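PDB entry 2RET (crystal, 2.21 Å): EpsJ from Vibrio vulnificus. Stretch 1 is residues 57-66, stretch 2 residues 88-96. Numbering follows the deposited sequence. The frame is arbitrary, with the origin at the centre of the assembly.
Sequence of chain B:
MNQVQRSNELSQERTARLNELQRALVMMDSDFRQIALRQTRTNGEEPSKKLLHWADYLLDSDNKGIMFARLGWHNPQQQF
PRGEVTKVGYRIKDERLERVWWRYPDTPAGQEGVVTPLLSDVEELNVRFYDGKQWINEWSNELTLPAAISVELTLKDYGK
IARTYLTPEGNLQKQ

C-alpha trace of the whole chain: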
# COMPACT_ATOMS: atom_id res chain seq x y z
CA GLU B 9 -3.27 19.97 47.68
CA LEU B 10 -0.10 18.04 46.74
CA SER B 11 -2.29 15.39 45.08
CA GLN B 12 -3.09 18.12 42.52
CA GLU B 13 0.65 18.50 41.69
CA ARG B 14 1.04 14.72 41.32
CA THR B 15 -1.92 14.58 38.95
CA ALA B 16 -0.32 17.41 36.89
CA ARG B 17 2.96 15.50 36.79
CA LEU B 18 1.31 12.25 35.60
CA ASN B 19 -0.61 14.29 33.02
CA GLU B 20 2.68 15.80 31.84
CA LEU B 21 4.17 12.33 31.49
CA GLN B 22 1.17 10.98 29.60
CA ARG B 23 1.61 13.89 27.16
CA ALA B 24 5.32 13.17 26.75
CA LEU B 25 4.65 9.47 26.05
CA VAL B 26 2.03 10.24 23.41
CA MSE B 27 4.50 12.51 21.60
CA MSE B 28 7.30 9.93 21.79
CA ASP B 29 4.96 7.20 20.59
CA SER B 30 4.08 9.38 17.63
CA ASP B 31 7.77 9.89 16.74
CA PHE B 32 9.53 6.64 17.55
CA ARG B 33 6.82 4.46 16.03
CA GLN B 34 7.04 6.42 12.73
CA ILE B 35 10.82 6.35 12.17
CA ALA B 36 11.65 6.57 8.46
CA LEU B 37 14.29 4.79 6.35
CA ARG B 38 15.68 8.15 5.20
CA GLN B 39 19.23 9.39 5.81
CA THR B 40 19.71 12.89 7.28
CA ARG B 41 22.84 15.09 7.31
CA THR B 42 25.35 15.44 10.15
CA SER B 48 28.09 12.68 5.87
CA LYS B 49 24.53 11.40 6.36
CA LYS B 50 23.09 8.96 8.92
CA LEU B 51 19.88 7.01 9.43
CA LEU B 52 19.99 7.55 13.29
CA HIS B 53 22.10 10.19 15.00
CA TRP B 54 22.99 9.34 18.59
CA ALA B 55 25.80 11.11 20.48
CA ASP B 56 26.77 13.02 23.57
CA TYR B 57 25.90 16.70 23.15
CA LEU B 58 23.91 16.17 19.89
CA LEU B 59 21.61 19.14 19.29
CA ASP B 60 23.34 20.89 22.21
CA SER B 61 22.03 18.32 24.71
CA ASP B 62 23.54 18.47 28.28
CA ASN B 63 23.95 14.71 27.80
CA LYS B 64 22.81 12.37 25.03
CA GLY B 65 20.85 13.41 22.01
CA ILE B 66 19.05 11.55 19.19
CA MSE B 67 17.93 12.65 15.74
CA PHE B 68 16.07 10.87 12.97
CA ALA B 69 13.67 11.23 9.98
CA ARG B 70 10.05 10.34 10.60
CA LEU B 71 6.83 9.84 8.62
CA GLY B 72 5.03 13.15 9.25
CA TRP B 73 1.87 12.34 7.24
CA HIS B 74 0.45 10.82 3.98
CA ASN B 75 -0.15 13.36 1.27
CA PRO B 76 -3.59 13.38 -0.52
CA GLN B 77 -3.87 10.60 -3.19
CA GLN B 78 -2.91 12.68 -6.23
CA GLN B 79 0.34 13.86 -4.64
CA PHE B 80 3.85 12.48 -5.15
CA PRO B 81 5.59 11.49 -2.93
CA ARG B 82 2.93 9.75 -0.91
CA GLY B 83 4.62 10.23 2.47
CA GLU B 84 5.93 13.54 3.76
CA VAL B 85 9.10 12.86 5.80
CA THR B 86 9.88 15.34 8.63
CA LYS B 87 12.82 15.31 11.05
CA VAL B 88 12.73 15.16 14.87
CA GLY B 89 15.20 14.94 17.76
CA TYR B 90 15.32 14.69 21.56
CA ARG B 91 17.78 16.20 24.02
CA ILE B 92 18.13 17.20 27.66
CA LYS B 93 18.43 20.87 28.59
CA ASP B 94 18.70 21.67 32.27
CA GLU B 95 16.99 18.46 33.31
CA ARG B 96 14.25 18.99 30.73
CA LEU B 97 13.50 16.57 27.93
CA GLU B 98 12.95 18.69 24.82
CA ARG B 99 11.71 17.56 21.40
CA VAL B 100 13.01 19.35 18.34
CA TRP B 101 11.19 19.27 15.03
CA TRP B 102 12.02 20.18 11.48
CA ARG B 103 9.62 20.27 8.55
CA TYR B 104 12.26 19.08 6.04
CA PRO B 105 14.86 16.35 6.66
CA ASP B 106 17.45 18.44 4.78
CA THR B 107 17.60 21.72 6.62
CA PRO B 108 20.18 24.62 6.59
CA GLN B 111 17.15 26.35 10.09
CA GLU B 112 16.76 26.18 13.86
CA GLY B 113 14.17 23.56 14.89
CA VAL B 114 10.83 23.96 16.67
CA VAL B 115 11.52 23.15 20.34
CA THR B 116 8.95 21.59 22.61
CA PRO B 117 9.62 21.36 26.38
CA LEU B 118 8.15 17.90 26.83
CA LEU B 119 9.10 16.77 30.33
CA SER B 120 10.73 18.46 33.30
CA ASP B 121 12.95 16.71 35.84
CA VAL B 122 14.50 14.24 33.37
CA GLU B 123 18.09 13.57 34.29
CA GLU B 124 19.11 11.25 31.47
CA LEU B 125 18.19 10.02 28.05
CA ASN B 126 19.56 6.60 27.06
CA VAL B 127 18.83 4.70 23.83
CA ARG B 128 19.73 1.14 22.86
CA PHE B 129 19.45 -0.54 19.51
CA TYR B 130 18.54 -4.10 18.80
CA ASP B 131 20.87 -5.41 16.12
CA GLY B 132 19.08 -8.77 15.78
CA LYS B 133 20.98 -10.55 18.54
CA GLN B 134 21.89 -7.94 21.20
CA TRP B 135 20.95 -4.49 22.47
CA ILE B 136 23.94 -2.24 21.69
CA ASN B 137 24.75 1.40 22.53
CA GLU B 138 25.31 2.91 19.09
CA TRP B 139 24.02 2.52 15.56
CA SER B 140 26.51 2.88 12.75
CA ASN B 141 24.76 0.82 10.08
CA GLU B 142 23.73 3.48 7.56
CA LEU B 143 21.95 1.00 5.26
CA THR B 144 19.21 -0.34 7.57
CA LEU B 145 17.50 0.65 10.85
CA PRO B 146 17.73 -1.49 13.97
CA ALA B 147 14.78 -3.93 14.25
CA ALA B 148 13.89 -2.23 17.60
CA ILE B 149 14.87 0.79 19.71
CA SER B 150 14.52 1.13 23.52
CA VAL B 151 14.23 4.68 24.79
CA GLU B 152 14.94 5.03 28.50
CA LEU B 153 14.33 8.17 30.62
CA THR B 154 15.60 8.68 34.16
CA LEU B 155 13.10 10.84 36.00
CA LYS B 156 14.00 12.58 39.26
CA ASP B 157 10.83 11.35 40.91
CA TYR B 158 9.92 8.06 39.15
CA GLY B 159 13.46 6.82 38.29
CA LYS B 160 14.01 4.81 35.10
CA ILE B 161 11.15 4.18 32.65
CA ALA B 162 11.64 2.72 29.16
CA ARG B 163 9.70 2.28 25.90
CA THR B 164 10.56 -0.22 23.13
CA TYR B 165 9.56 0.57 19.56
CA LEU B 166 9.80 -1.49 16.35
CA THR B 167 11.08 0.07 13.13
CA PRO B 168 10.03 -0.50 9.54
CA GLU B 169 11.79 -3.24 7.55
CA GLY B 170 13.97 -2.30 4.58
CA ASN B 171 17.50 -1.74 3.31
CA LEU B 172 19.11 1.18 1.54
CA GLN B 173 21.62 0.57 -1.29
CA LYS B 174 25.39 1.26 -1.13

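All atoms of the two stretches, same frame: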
# COMPACT_ATOMS: atom_id res chain seq x y z
N TYR B 57 25.95 15.30 23.55
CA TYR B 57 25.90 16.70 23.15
C TYR B 57 25.25 16.96 21.76
O TYR B 57 25.24 18.10 21.31
CB TYR B 57 27.28 17.36 23.28
CG TYR B 57 28.05 16.85 24.47
CD1 TYR B 57 29.34 16.33 24.33
CD2 TYR B 57 27.49 16.84 25.75
CE1 TYR B 57 30.05 15.82 25.43
CE2 TYR B 57 28.19 16.32 26.84
CZ TYR B 57 29.47 15.82 26.67
OH TYR B 57 30.17 15.30 27.73
N LEU B 58 24.66 15.93 21.12
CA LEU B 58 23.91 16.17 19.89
C LEU B 58 22.79 17.17 20.17
O LEU B 58 22.13 17.13 21.23
CB LEU B 58 23.27 14.90 19.33
CG LEU B 58 22.99 14.99 17.81
CD1 LEU B 58 24.35 14.71 17.04
CD2 LEU B 58 21.86 14.07 17.34
N LEU B 59 22.59 18.07 19.20
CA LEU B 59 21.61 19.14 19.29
C LEU B 59 21.80 19.99 20.55
O LEU B 59 20.84 20.52 21.08
CB LEU B 59 20.18 18.56 19.24
CG LEU B 59 19.83 17.56 18.11
CD1 LEU B 59 18.43 17.04 18.31
CD2 LEU B 59 19.98 18.18 16.70
N ASP B 60 23.04 20.09 21.03
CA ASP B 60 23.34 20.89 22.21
C ASP B 60 22.76 20.29 23.51
O ASP B 60 22.64 20.98 24.50
CB ASP B 60 22.83 22.33 22.02
CG ASP B 60 23.39 23.31 23.04
OD1 ASP B 60 24.48 23.05 23.58
OD2 ASP B 60 22.72 24.34 23.30
N SER B 61 22.45 19.00 23.50
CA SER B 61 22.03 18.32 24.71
C SER B 61 23.09 18.46 25.81
O SER B 61 24.27 18.55 25.50
CB SER B 61 21.78 16.84 24.41
OG SER B 61 21.22 16.21 25.53
N ASP B 62 22.65 18.54 27.09
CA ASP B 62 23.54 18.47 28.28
C ASP B 62 24.04 17.03 28.48
O ASP B 62 25.01 16.82 29.19
CB ASP B 62 22.84 18.85 29.60
CG ASP B 62 22.31 20.28 29.63
OD1 ASP B 62 22.70 21.12 28.81
OD2 ASP B 62 21.46 20.56 30.50
N ASN B 63 23.34 16.03 27.93
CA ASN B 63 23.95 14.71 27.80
C ASN B 63 23.70 14.13 26.42
O ASN B 63 24.14 14.71 25.42
CB ASN B 63 23.61 13.78 28.98
CG ASN B 63 22.12 13.80 29.37
OD1 ASN B 63 21.69 14.67 30.15
ND2 ASN B 63 21.33 12.80 28.85
N LYS B 64 23.02 13.00 26.33
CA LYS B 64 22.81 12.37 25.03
C LYS B 64 21.77 13.08 24.24
O LYS B 64 20.86 13.67 24.83
CB LYS B 64 22.41 10.91 25.19
CG LYS B 64 23.60 10.05 25.47
CD LYS B 64 24.49 9.93 24.23
CE LYS B 64 25.47 8.79 24.41
NZ LYS B 64 25.88 8.67 25.81
N GLY B 65 21.93 13.05 22.93
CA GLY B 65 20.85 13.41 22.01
C GLY B 65 20.65 12.44 20.87
O GLY B 65 21.57 11.75 20.48
N ILE B 66 19.43 12.44 20.31
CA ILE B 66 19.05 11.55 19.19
C ILE B 66 18.36 12.38 18.11
O ILE B 66 17.71 13.39 18.40
CB ILE B 66 18.18 10.30 19.67
CG1 ILE B 66 18.10 9.21 18.60
CG2 ILE B 66 16.80 10.68 20.12
CD1 ILE B 66 17.61 7.86 19.11
N VAL B 88 12.94 14.89 13.45
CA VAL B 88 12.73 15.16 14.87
C VAL B 88 14.00 14.77 15.68
O VAL B 88 14.76 13.93 15.28
CB VAL B 88 11.51 14.39 15.44
CG1 VAL B 88 10.26 14.68 14.64
CG2 VAL B 88 11.81 12.90 15.52
N GLY B 89 14.21 15.41 16.81
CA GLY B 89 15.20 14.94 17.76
C GLY B 89 14.82 15.15 19.21
O GLY B 89 13.85 15.79 19.51
N TYR B 90 15.57 14.55 20.12
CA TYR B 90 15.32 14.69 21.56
C TYR B 90 16.66 15.03 22.22
O TYR B 90 17.72 14.58 21.77
CB TYR B 90 14.71 13.40 22.16
CG TYR B 90 13.27 13.15 21.77
CD1 TYR B 90 12.91 12.69 20.51
CD2 TYR B 90 12.24 13.44 22.66
CE1 TYR B 90 11.57 12.50 20.17
CE2 TYR B 90 10.94 13.25 22.32
CZ TYR B 90 10.61 12.78 21.09
OH TYR B 90 9.28 12.60 20.82
N ARG B 91 16.59 15.84 23.25
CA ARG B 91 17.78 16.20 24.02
C ARG B 91 17.37 16.58 25.42
O ARG B 91 16.18 16.81 25.68
CB ARG B 91 18.46 17.39 23.35
CG ARG B 91 17.59 18.59 23.32
CD ARG B 91 18.29 19.77 22.81
NE ARG B 91 17.52 20.97 23.11
CZ ARG B 91 17.49 22.04 22.33
NH1 ARG B 91 18.17 22.08 21.18
NH2 ARG B 91 16.77 23.10 22.68
N ILE B 92 18.35 16.67 26.31
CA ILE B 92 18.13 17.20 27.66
C ILE B 92 18.73 18.60 27.74
O ILE B 92 19.88 18.82 27.37
CB ILE B 92 18.74 16.30 28.78
CG1 ILE B 92 18.23 14.85 28.68
CG2 ILE B 92 18.47 16.90 30.21
CD1 ILE B 92 16.78 14.67 29.02
N LYS B 93 17.94 19.55 28.23
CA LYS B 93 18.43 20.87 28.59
C LYS B 93 17.97 21.22 29.98
O LYS B 93 16.78 21.36 30.22
CB LYS B 93 17.93 21.91 27.62
CG LYS B 93 18.85 22.08 26.45
CD LYS B 93 20.05 22.89 26.86
CE LYS B 93 21.30 22.29 26.29
NZ LYS B 93 22.54 22.89 26.86
N ASP B 94 18.94 21.33 30.89
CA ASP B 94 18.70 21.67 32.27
C ASP B 94 17.62 20.81 32.90
O ASP B 94 16.61 21.30 33.40
CB ASP B 94 18.44 23.16 32.39
CG ASP B 94 19.73 23.98 32.17
OD1 ASP B 94 20.73 23.79 32.92
OD2 ASP B 94 19.73 24.82 31.24
N GLU B 95 17.87 19.50 32.81
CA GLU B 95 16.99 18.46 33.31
C GLU B 95 15.57 18.52 32.72
O GLU B 95 14.61 18.11 33.36
CB GLU B 95 17.01 18.47 34.84
CG GLU B 95 18.36 17.99 35.36
CD GLU B 95 18.50 18.00 36.88
OE1 GLU B 95 17.70 18.71 37.56
OE2 GLU B 95 19.42 17.30 37.38
N ARG B 96 15.47 19.05 31.51
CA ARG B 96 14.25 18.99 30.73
C ARG B 96 14.48 18.14 29.47
O ARG B 96 15.43 18.38 28.72
CB ARG B 96 13.85 20.38 30.23
CG ARG B 96 13.00 21.20 31.13
CD ARG B 96 12.48 22.42 30.31
NE ARG B 96 13.55 23.03 29.49
CZ ARG B 96 14.37 24.01 29.90
NH1 ARG B 96 14.27 24.55 31.11
NH2 ARG B 96 15.31 24.46 29.08
O HOH W 1 20.59 19.07 32.26

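The contact joins an irregular loop, which runs into a strand that begins at Lys64 and continues beyond Ile66, to the strand that begins before Val88. Together the two stretches bury 591 Å², summed over both sides, and Asp62, Ile92 and Arg91 have the most area covered.

Asp62 works through both backbone and side chain. Its amide donates to the carbonyl of Ile92 (Asp62 N to Ile92 O, 2.8 Å), and the N-H...O angle of 175° makes this bond nearly linear. Its CA-to-CB bond points sideways, but with chi1 at -61° (m) the carboxylate comes nearer to the other stretch, where its oxygens take different partners. Asp62 OD1 meets Lys93 NZ at 2.6 Å in a salt bridge, while Asp62 OD2 accepts from the backbone of Asp94 (Asp94 N to Asp62 OD2, 2.7 Å, 163°). Water 1 extends the network, donating to Asp62 OD2 at 2.5 Å and accepting from Glu95 N at 2.8 Å. A short acidic side chain thus receives both an ammonium group and the amide of the turn after the strand. Lys93 NZ also forms a long salt bridge with Asp60 OD1, at 3.8 Å.

Ile92 is buried, and its backbone is bonded on both polar atoms: besides the carbonyl bond to Asp62, Ile92 N donates to Ser61 OG (3.0 Å, 167°). That hydroxyl suits its buried position because it can accept and donate at once; Ser61 OG gives its proton to Lys64 O at 2.7 Å and also accepts from Asn63 N at 3.2 Å. It therefore ties the bend of the loop to the neighbouring strand.

Arg91 lies along the loop. With chi1 p and chi2 and chi3 both t, its chain extends past Leu59, whose CB is 4.2 Å from Arg91 CD, and Arg91 NH1 donates to Leu59 O (3.1 Å, 139°). At its base, Arg91 CB packs 3.5 Å from Ser61 CB. The aliphatic part makes these carbon contacts while the guanidinium reaches a carbonyl.

Beyond these residues the strands run antiparallel, at 167°. Ile66 and Tyr90 form a reciprocal pair, Ile66 N to Tyr90 O at 3.1 Å and Tyr90 N to Ile66 O at 3.0 Å, and their side chains share one face of the sheet, with Ile66 CG2 4.0 Å from Tyr90 CB. Glycine fits at two tight points. An ideal CB on Gly89 would lie 2.5 Å from Leu59 CD1, and one on Gly65 would lie 2.5 Å from Leu58 O; both would clash.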